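Surface protein VspA (Borrelia turicatae, PDB 1YJG) is a variable surface lipoprotein of the outer membrane that probably helps the spirochaete evade host immunity through switching among antigenically distinct Vlp and Vsp proteins. Local coordinates at residues A11-K22 against L135-A146; N3-A11 against A146-L157. All coordinates share one frame; numbering follows the deposited sequence.

Contact 1 of 2, residues A11-K22 against L135-A146; sequences AKSVKDVHTLVK and LNTAIDALLTSA
Asp140 OD1 takes two donors from the facing helix, His18 NE2 and Lys22 NZ. This polar cluster borders an antiparallel helix pair in the helical bundle formed by the core part of this Vsp lipoprotein, with short-segment axes 9.3 Å apart at 155°. The imidazole is held at its edge by one hydrogen bond and packed on one face by a methyl. His18 NE2 gives a bent hydrogen bond to Asp140 OD1 (3.1 Å, 142° at the hydrogen), nearly along the C-O axis of the acceptor. Leu143 CD2 sits over one ring face, 3.4 Å from the ring centroid, as a CH-pi contact.

Beside this cluster, the packing is knobs-into-holes. Val14 enters among Ile139, Leu142, Leu143 and Ala146. Ile139 enters among Val14, Val17, His18 and Val21. Its CG1, anti to the backbone N (chi1 -165°), lies against His18 CA and carries CD1 on to Val17 CG1 at 3.7 Å. Val17 also packs on Val61 of helix 48-69, and Leu142 on Ile82 of helix 76-98.

A water joins Val21 O to Asn136 ND2, which also donates to Leu132 O. The Lys22 chain bends at chi2. Its NZ forms a salt bridge with Asp140 OD1 (3.0 Å) on the syn side and meets a lone pair of Asn136 OD1 in the carbonyl plane at 2.9 Å.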
loop_
_atom_site.group_PDB
_atom_site.type_symbol
_atom_site.label_atom_id
_atom_site.label_comp_id
_atom_site.label_asym_id
_atom_site.label_seq_id
_atom_site.Cartn_x
_atom_site.Cartn_y
_atom_site.Cartn_z
ATOM N N ALA A 11 -5.470 -6.753 15.047
ATOM C CA ALA A 11 -6.280 -6.584 13.853
ATOM C C ALA A 11 -5.759 -5.412 13.026
ATOM O O ALA A 11 -5.787 -5.462 11.803
ATOM C CB ALA A 11 -7.725 -6.353 14.230
ATOM N N LYS A 12 -5.298 -4.367 13.706
ATOM C CA LYS A 12 -4.762 -3.176 13.049
ATOM C C LYS A 12 -3.519 -3.539 12.251
ATOM O O LYS A 12 -3.316 -3.039 11.156
ATOM C CB LYS A 12 -4.330 -2.126 14.071
ATOM C CG LYS A 12 -5.392 -1.154 14.517
ATOM C CD LYS A 12 -4.880 -0.273 15.678
ATOM C CE LYS A 12 -3.685 0.594 15.276
ATOM N NZ LYS A 12 -3.093 1.361 16.423
ATOM N N SER A 13 -2.683 -4.386 12.845
ATOM C CA SER A 13 -1.442 -4.836 12.243
ATOM C C SER A 13 -1.687 -5.719 11.049
ATOM O O SER A 13 -0.977 -5.622 10.048
ATOM C CB SER A 13 -0.597 -5.593 13.272
ATOM O OG SER A 13 -0.052 -4.698 14.227
ATOM N N VAL A 14 -2.680 -6.596 11.162
ATOM C CA VAL A 14 -3.029 -7.507 10.087
ATOM C C VAL A 14 -3.686 -6.720 8.950
ATOM O O VAL A 14 -3.400 -6.968 7.776
ATOM C CB VAL A 14 -3.941 -8.647 10.588
ATOM C CG1 VAL A 14 -4.435 -9.511 9.423
ATOM C CG2 VAL A 14 -3.190 -9.516 11.592
ATOM N N LYS A 15 -4.551 -5.774 9.302
ATOM C CA LYS A 15 -5.243 -4.938 8.316
ATOM C C LYS A 15 -4.186 -4.210 7.495
ATOM O O LYS A 15 -4.273 -4.136 6.269
ATOM C CB LYS A 15 -6.177 -3.930 9.009
ATOM C CG LYS A 15 -7.015 -3.034 8.075
ATOM C CD LYS A 15 -7.740 -3.823 6.964
ATOM C CE LYS A 15 -8.543 -2.886 6.055
ATOM N NZ LYS A 15 -9.360 -3.612 5.067
ATOM N N ASP A 16 -3.182 -3.686 8.194
ATOM C CA ASP A 16 -2.082 -2.974 7.579
ATOM C C ASP A 16 -1.407 -3.846 6.505
ATOM O O ASP A 16 -1.252 -3.428 5.366
ATOM C CB ASP A 16 -1.095 -2.592 8.673
ATOM C CG ASP A 16 0.058 -1.774 8.172
ATOM O OD1 ASP A 16 1.204 -2.116 8.552
ATOM O OD2 ASP A 16 -0.084 -0.761 7.438
ATOM N N VAL A 17 -1.022 -5.065 6.876
ATOM C CA VAL A 17 -0.370 -5.979 5.948
ATOM C C VAL A 17 -1.306 -6.359 4.777
ATOM O O VAL A 17 -0.877 -6.462 3.632
ATOM C CB VAL A 17 0.138 -7.245 6.689
ATOM C CG1 VAL A 17 0.528 -8.343 5.708
ATOM C CG2 VAL A 17 1.304 -6.891 7.580
ATOM N N HIS A 18 -2.586 -6.538 5.077
ATOM C CA HIS A 18 -3.588 -6.903 4.088
ATOM C C HIS A 18 -3.679 -5.837 3.011
ATOM O O HIS A 18 -3.662 -6.141 1.804
ATOM C CB HIS A 18 -4.927 -7.086 4.789
ATOM C CG HIS A 18 -6.034 -7.555 3.900
ATOM N ND1 HIS A 18 -6.925 -6.688 3.302
ATOM C CD2 HIS A 18 -6.439 -8.802 3.561
ATOM C CE1 HIS A 18 -7.813 -7.379 2.608
ATOM N NE2 HIS A 18 -7.544 -8.664 2.755
ATOM N N THR A 19 -3.735 -4.581 3.449
ATOM C CA THR A 19 -3.814 -3.455 2.527
ATOM C C THR A 19 -2.572 -3.409 1.629
ATOM O O THR A 19 -2.701 -3.290 0.409
ATOM C CB THR A 19 -3.972 -2.153 3.288
ATOM O OG1 THR A 19 -5.316 -2.063 3.799
ATOM C CG2 THR A 19 -3.819 -0.953 2.354
ATOM N N LEU A 20 -1.383 -3.514 2.228
ATOM C CA LEU A 20 -0.144 -3.496 1.452
ATOM C C LEU A 20 -0.132 -4.580 0.350
ATOM O O LEU A 20 0.333 -4.330 -0.757
ATOM C CB LEU A 20 1.066 -3.687 2.354
ATOM C CG LEU A 20 1.421 -2.523 3.288
ATOM C CD1 LEU A 20 2.660 -2.867 4.077
ATOM C CD2 LEU A 20 1.642 -1.229 2.510
ATOM N N VAL A 21 -0.636 -5.769 0.672
ATOM C CA VAL A 21 -0.685 -6.882 -0.261
ATOM C C VAL A 21 -1.624 -6.549 -1.434
ATOM O O VAL A 21 -1.266 -6.744 -2.595
ATOM C CB VAL A 21 -1.095 -8.201 0.450
ATOM C CG1 VAL A 21 -1.413 -9.308 -0.552
ATOM C CG2 VAL A 21 0.005 -8.650 1.396
ATOM N N LYS A 22 -2.795 -6.011 -1.112
ATOM C CA LYS A 22 -3.779 -5.621 -2.104
ATOM C C LYS A 22 -3.279 -4.436 -2.931
ATOM O O LYS A 22 -3.684 -4.278 -4.100
ATOM C CB LYS A 22 -5.106 -5.244 -1.442
ATOM C CG LYS A 22 -5.781 -6.350 -0.616
ATOM C CD LYS A 22 -5.976 -7.646 -1.398
ATOM C CE LYS A 22 -6.552 -8.714 -0.481
ATOM N NZ LYS A 22 -6.701 -10.018 -1.152
ATOM N N LEU A 135 0.034 -15.432 -1.286
ATOM C CA LEU A 135 0.177 -14.424 -0.242
ATOM C C LEU A 135 -1.169 -13.769 0.032
ATOM O O LEU A 135 -1.480 -13.441 1.182
ATOM C CB LEU A 135 1.188 -13.371 -0.680
ATOM C CG LEU A 135 1.418 -12.125 0.165
ATOM C CD1 LEU A 135 1.766 -12.487 1.589
ATOM C CD2 LEU A 135 2.528 -11.278 -0.466
ATOM N N ASN A 136 -1.948 -13.570 -1.038
ATOM C CA ASN A 136 -3.275 -12.967 -0.954
ATOM C C ASN A 136 -4.227 -13.910 -0.222
ATOM O O ASN A 136 -4.991 -13.504 0.642
ATOM C CB ASN A 136 -3.829 -12.650 -2.354
ATOM C CG ASN A 136 -3.482 -11.237 -2.829
ATOM O OD1 ASN A 136 -4.239 -10.296 -2.602
ATOM N ND2 ASN A 136 -2.345 -11.093 -3.505
ATOM N N THR A 137 -4.189 -15.179 -0.598
ATOM C CA THR A 137 -5.035 -16.192 0.021
ATOM C C THR A 137 -4.741 -16.266 1.512
ATOM O O THR A 137 -5.649 -16.315 2.335
ATOM C CB THR A 137 -4.740 -17.569 -0.601
ATOM O OG1 THR A 137 -5.265 -17.627 -1.933
ATOM C CG2 THR A 137 -5.462 -18.692 0.140
ATOM N N ALA A 138 -3.455 -16.275 1.842
ATOM C CA ALA A 138 -2.997 -16.367 3.220
ATOM C C ALA A 138 -3.375 -15.176 4.085
ATOM O O ALA A 138 -3.771 -15.348 5.242
ATOM C CB ALA A 138 -1.488 -16.571 3.236
ATOM N N ILE A 139 -3.237 -13.968 3.540
ATOM C CA ILE A 139 -3.557 -12.757 4.295
ATOM C C ILE A 139 -5.067 -12.593 4.496
ATOM O O ILE A 139 -5.502 -12.045 5.516
ATOM C CB ILE A 139 -2.893 -11.485 3.650
ATOM C CG1 ILE A 139 -2.903 -10.305 4.626
ATOM C CG2 ILE A 139 -3.582 -11.087 2.345
ATOM C CD1 ILE A 139 -2.396 -10.618 6.029
ATOM N N ASP A 140 -5.858 -13.059 3.527
ATOM C CA ASP A 140 -7.314 -12.971 3.624
ATOM C C ASP A 140 -7.723 -13.799 4.818
ATOM O O ASP A 140 -8.576 -13.392 5.588
ATOM C CB ASP A 140 -8.041 -13.570 2.395
ATOM C CG ASP A 140 -8.051 -12.655 1.183
ATOM O OD1 ASP A 140 -7.788 -11.442 1.302
ATOM O OD2 ASP A 140 -8.320 -13.087 0.042
ATOM N N ALA A 141 -7.110 -14.974 4.965
ATOM C CA ALA A 141 -7.430 -15.871 6.077
ATOM C C ALA A 141 -7.033 -15.269 7.414
ATOM O O ALA A 141 -7.792 -15.345 8.388
ATOM C CB ALA A 141 -6.761 -17.247 5.882
ATOM N N LEU A 142 -5.850 -14.665 7.475
ATOM C CA LEU A 142 -5.405 -14.067 8.725
ATOM C C LEU A 142 -6.266 -12.873 9.112
ATOM O O LEU A 142 -6.504 -12.659 10.301
ATOM C CB LEU A 142 -3.924 -13.671 8.662
ATOM C CG LEU A 142 -3.329 -13.052 9.937
ATOM C CD1 LEU A 142 -3.456 -13.991 11.120
ATOM C CD2 LEU A 142 -1.881 -12.691 9.708
ATOM N N LEU A 143 -6.727 -12.097 8.125
ATOM C CA LEU A 143 -7.565 -10.924 8.400
ATOM C C LEU A 143 -8.910 -11.388 8.945
ATOM O O LEU A 143 -9.426 -10.818 9.910
ATOM C CB LEU A 143 -7.761 -10.017 7.165
ATOM C CG LEU A 143 -8.594 -8.733 7.385
ATOM C CD1 LEU A 143 -8.053 -7.871 8.580
ATOM C CD2 LEU A 143 -8.677 -7.878 6.139
ATOM N N THR A 144 -9.459 -12.435 8.345
ATOM C CA THR A 144 -10.739 -12.969 8.791
ATOM C C THR A 144 -10.640 -13.414 10.241
ATOM O O THR A 144 -11.505 -13.092 11.038
ATOM C CB THR A 144 -11.170 -14.129 7.889
ATOM O OG1 THR A 144 -11.444 -13.618 6.587
ATOM C CG2 THR A 144 -12.501 -14.729 8.339
ATOM N N SER A 145 -9.567 -14.124 10.586
ATOM C CA SER A 145 -9.361 -14.598 11.956
ATOM C C SER A 145 -9.125 -13.454 12.923
ATOM O O SER A 145 -9.580 -13.501 14.054
ATOM C CB SER A 145 -8.175 -15.561 12.051
ATOM O OG SER A 145 -8.411 -16.697 11.257
ATOM N N ALA A 146 -8.402 -12.435 12.473
ATOM C CA ALA A 146 -8.112 -11.286 13.302
ATOM C C ALA A 146 -9.371 -10.461 13.554
ATOM O O ALA A 146 -9.565 -9.945 14.644
ATOM C CB ALA A 146 -7.057 -10.427 12.653
HETATM O O HOH W 1 -1.789 -8.553 -4.481
#

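Contact 2 of 2, residues N3-A11 against A146-L157; sequences NITDAVAFA and AEAAVTAAINAL
Val150 CG2 presses on Ala11 CB at 3.4 Å, tighter than usual for two carbons. The same methyl lies 3.5 Å from Ala7 O. With chi1 at 171°, it lies beside the Val150 backbone N and anti to the carbonyl carbon, which turns it to the facing helix. Ala7 CB faces the Val150 turn and lies 3.9 Å from Ala149 O. Ala153 CB rests on Ile4 CA at the same distance.

Ile4 reaches farther, with CD1 meeting Ile154 CG1 at 3.5 Å and, crossing at about a right angle, Leu157 CD1 at 3.4 Å, again a tight pair. Ala156, just before this last modelled residue, is the first to leave helical angles. At the other end, the edge of the Phe10 ring meets Ala146 CB at 4.0 Å.

The small alanines suit the close spacing: the antiparallel short-segment axes come within 8.6 Å. One water donates to both Ala7 O and Ala146 O, linking the two backbones.

Phe10 also packs on Ile74 and on Leu78 and Ile82 of helix 76-98. Ile4 and Ile154 touch Ile154 and Val8, respectively, of the second subunit, so this end of helices 2-28 and 129-155 borders the dimer interface.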
loop_
_atom_site.group_PDB
_atom_site.type_symbol
_atom_site.label_atom_id
_atom_site.label_comp_id
_atom_site.label_asym_id
_atom_site.label_seq_id
_atom_site.Cartn_x
_atom_site.Cartn_y
_atom_site.Cartn_z
ATOM N N ASN A 3 -8.042 -7.220 26.923
ATOM C CA ASN A 3 -8.384 -8.209 25.902
ATOM C C ASN A 3 -8.859 -7.570 24.597
ATOM O O ASN A 3 -8.492 -8.017 23.505
ATOM C CB ASN A 3 -9.461 -9.176 26.420
ATOM C CG ASN A 3 -8.911 -10.562 26.726
ATOM O OD1 ASN A 3 -8.269 -10.772 27.755
ATOM N ND2 ASN A 3 -9.169 -11.516 25.832
ATOM N N ILE A 4 -9.705 -6.550 24.709
ATOM C CA ILE A 4 -10.209 -5.861 23.524
ATOM C C ILE A 4 -9.100 -5.004 22.918
ATOM O O ILE A 4 -9.035 -4.842 21.717
ATOM C CB ILE A 4 -11.477 -5.017 23.830
ATOM C CG1 ILE A 4 -12.022 -4.384 22.551
ATOM C CG2 ILE A 4 -11.213 -3.935 24.879
ATOM C CD1 ILE A 4 -13.515 -4.222 22.562
ATOM N N THR A 5 -8.217 -4.480 23.760
ATOM C CA THR A 5 -7.112 -3.649 23.305
ATOM C C THR A 5 -6.096 -4.473 22.500
ATOM O O THR A 5 -5.568 -3.992 21.517
ATOM C CB THR A 5 -6.443 -2.958 24.516
ATOM O OG1 THR A 5 -7.343 -1.988 25.068
ATOM C CG2 THR A 5 -5.227 -2.126 24.103
ATOM N N ASP A 6 -5.864 -5.717 22.910
ATOM C CA ASP A 6 -4.918 -6.597 22.248
ATOM C C ASP A 6 -5.472 -7.126 20.926
ATOM O O ASP A 6 -4.722 -7.314 19.972
ATOM C CB ASP A 6 -4.530 -7.757 23.176
ATOM C CG ASP A 6 -3.628 -7.312 24.328
ATOM O OD1 ASP A 6 -3.328 -8.144 25.212
ATOM O OD2 ASP A 6 -3.172 -6.152 24.438
ATOM N N ALA A 7 -6.781 -7.346 20.876
ATOM C CA ALA A 7 -7.432 -7.844 19.684
ATOM C C ALA A 7 -7.441 -6.755 18.637
ATOM O O ALA A 7 -7.147 -7.005 17.470
ATOM C CB ALA A 7 -8.860 -8.293 19.990
ATOM N N VAL A 8 -7.771 -5.543 19.065
ATOM C CA VAL A 8 -7.825 -4.406 18.160
ATOM C C VAL A 8 -6.432 -4.129 17.587
ATOM O O VAL A 8 -6.278 -3.985 16.379
ATOM C CB VAL A 8 -8.388 -3.164 18.870
ATOM C CG1 VAL A 8 -8.151 -1.874 18.052
ATOM C CG2 VAL A 8 -9.872 -3.356 19.158
ATOM N N ALA A 9 -5.426 -4.090 18.457
ATOM C CA ALA A 9 -4.051 -3.835 18.041
ATOM C C ALA A 9 -3.588 -4.860 16.992
ATOM O O ALA A 9 -3.017 -4.501 15.955
ATOM C CB ALA A 9 -3.121 -3.837 19.265
ATOM N N PHE A 10 -3.870 -6.130 17.251
ATOM C CA PHE A 10 -3.490 -7.209 16.345
ATOM C C PHE A 10 -4.188 -7.085 15.000
ATOM O O PHE A 10 -3.589 -7.294 13.952
ATOM C CB PHE A 10 -3.823 -8.567 16.971
ATOM C CG PHE A 10 -3.308 -9.724 16.183
ATOM C CD1 PHE A 10 -1.970 -10.101 16.277
ATOM C CD2 PHE A 10 -4.145 -10.424 15.333
ATOM C CE1 PHE A 10 -1.484 -11.167 15.520
ATOM C CE2 PHE A 10 -3.664 -11.496 14.581
ATOM C CZ PHE A 10 -2.343 -11.863 14.664
ATOM N N ALA A 11 -5.470 -6.753 15.047
ATOM C CA ALA A 11 -6.280 -6.584 13.853
ATOM C C ALA A 11 -5.759 -5.412 13.026
ATOM O O ALA A 11 -5.787 -5.462 11.803
ATOM C CB ALA A 11 -7.725 -6.353 14.230
ATOM N N ALA A 146 -8.402 -12.435 12.473
ATOM C CA ALA A 146 -8.112 -11.286 13.302
ATOM C C ALA A 146 -9.371 -10.461 13.554
ATOM O O ALA A 146 -9.565 -9.945 14.644
ATOM C CB ALA A 146 -7.057 -10.427 12.653
ATOM N N GLU A 147 -10.220 -10.327 12.540
ATOM C CA GLU A 147 -11.447 -9.551 12.682
ATOM C C GLU A 147 -12.439 -10.304 13.564
ATOM O O GLU A 147 -13.116 -9.689 14.385
ATOM C CB GLU A 147 -12.008 -9.124 11.320
ATOM C CG GLU A 147 -11.359 -7.819 10.854
ATOM C CD GLU A 147 -11.617 -7.454 9.400
ATOM O OE1 GLU A 147 -12.337 -8.179 8.696
ATOM O OE2 GLU A 147 -11.082 -6.416 8.957
ATOM N N ALA A 148 -12.482 -11.629 13.442
ATOM C CA ALA A 148 -13.385 -12.433 14.269
ATOM C C ALA A 148 -12.998 -12.282 15.750
ATOM O O ALA A 148 -13.874 -12.262 16.608
ATOM C CB ALA A 148 -13.384 -13.911 13.845
ATOM N N ALA A 149 -11.700 -12.162 16.051
ATOM C CA ALA A 149 -11.244 -11.994 17.445
ATOM C C ALA A 149 -11.682 -10.638 17.993
ATOM O O ALA A 149 -11.939 -10.488 19.190
ATOM C CB ALA A 149 -9.745 -12.145 17.555
ATOM N N VAL A 150 -11.713 -9.631 17.128
ATOM C CA VAL A 150 -12.152 -8.303 17.537
ATOM C C VAL A 150 -13.649 -8.402 17.889
ATOM O O VAL A 150 -14.073 -7.943 18.942
ATOM C CB VAL A 150 -11.925 -7.230 16.420
ATOM C CG1 VAL A 150 -12.601 -5.901 16.783
ATOM C CG2 VAL A 150 -10.439 -7.002 16.182
ATOM N N THR A 151 -14.436 -9.048 17.031
ATOM C CA THR A 151 -15.865 -9.173 17.282
ATOM C C THR A 151 -16.152 -9.959 18.557
ATOM O O THR A 151 -17.059 -9.597 19.285
ATOM C CB THR A 151 -16.633 -9.790 16.075
ATOM O OG1 THR A 151 -16.253 -11.160 15.890
ATOM C CG2 THR A 151 -16.254 -9.114 14.786
ATOM N N ALA A 152 -15.367 -11.001 18.840
ATOM C CA ALA A 152 -15.570 -11.815 20.045
ATOM C C ALA A 152 -15.244 -11.032 21.317
ATOM O O ALA A 152 -15.879 -11.233 22.352
ATOM C CB ALA A 152 -14.739 -13.097 19.987
ATOM N N ALA A 153 -14.248 -10.154 21.249
ATOM C CA ALA A 153 -13.877 -9.349 22.414
ATOM C C ALA A 153 -14.964 -8.282 22.628
ATOM O O ALA A 153 -15.313 -7.963 23.759
ATOM C CB ALA A 153 -12.509 -8.724 22.235
ATOM N N ILE A 154 -15.512 -7.756 21.535
ATOM C CA ILE A 154 -16.572 -6.746 21.620
ATOM C C ILE A 154 -17.854 -7.380 22.201
ATOM O O ILE A 154 -18.631 -6.711 22.875
ATOM C CB ILE A 154 -16.829 -6.087 20.238
ATOM C CG1 ILE A 154 -15.767 -5.020 19.974
ATOM C CG2 ILE A 154 -18.225 -5.453 20.164
ATOM C CD1 ILE A 154 -15.680 -4.591 18.523
ATOM N N ASN A 155 -18.047 -8.673 21.946
ATOM C CA ASN A 155 -19.208 -9.409 22.446
ATOM C C ASN A 155 -19.152 -9.555 23.960
ATOM O O ASN A 155 -20.163 -9.417 24.645
ATOM C CB ASN A 155 -19.270 -10.810 21.823
ATOM C CG ASN A 155 -19.564 -10.787 20.332
ATOM O OD1 ASN A 155 -20.201 -9.869 19.825
ATOM N ND2 ASN A 155 -19.102 -11.810 19.625
ATOM N N ALA A 156 -17.952 -9.799 24.476
ATOM C CA ALA A 156 -17.729 -9.985 25.907
ATOM C C ALA A 156 -17.763 -8.697 26.742
ATOM O O ALA A 156 -17.206 -8.664 27.844
ATOM C CB ALA A 156 -16.404 -10.724 26.120
ATOM N N LEU A 157 -18.407 -7.649 26.224
ATOM C CA LEU A 157 -18.522 -6.366 26.919
ATOM C C LEU A 157 -19.982 -5.928 27.028
ATOM O O LEU A 157 -20.797 -6.171 26.136
ATOM C CB LEU A 157 -17.717 -5.294 26.185
ATOM C CG LEU A 157 -16.228 -5.277 26.528
ATOM C CD1 LEU A 157 -15.433 -4.650 25.394
ATOM C CD2 LEU A 157 -15.982 -4.544 27.846
HETATM O O HOH W 2 -7.462 -9.490 16.435
#

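In the fold
Contacts 1 and 2 are consecutive lengths of one antiparallel pairing between helices 2-28 and 129-155. They share Ala11 and Ala146, and Leu142 of contact 1 touches Phe10 of contact 2. Contact 1 is buried, with its centre about 9 Å from the centre of the chain. Contact 2 is only partly buried, about 23 Å out, near both chain ends. The chemistry changes accordingly. Larger aliphatic knobs and a charged, hydrogen-bonded border hold the inner length. The outer length joins through alanines set among a few larger apolar side chains, with one bridging water. Asp16 and Thr19, turned off contact 1, hydrogen-bond to the second subunit; within contact 2, Ile4 and Ile154 pack on it.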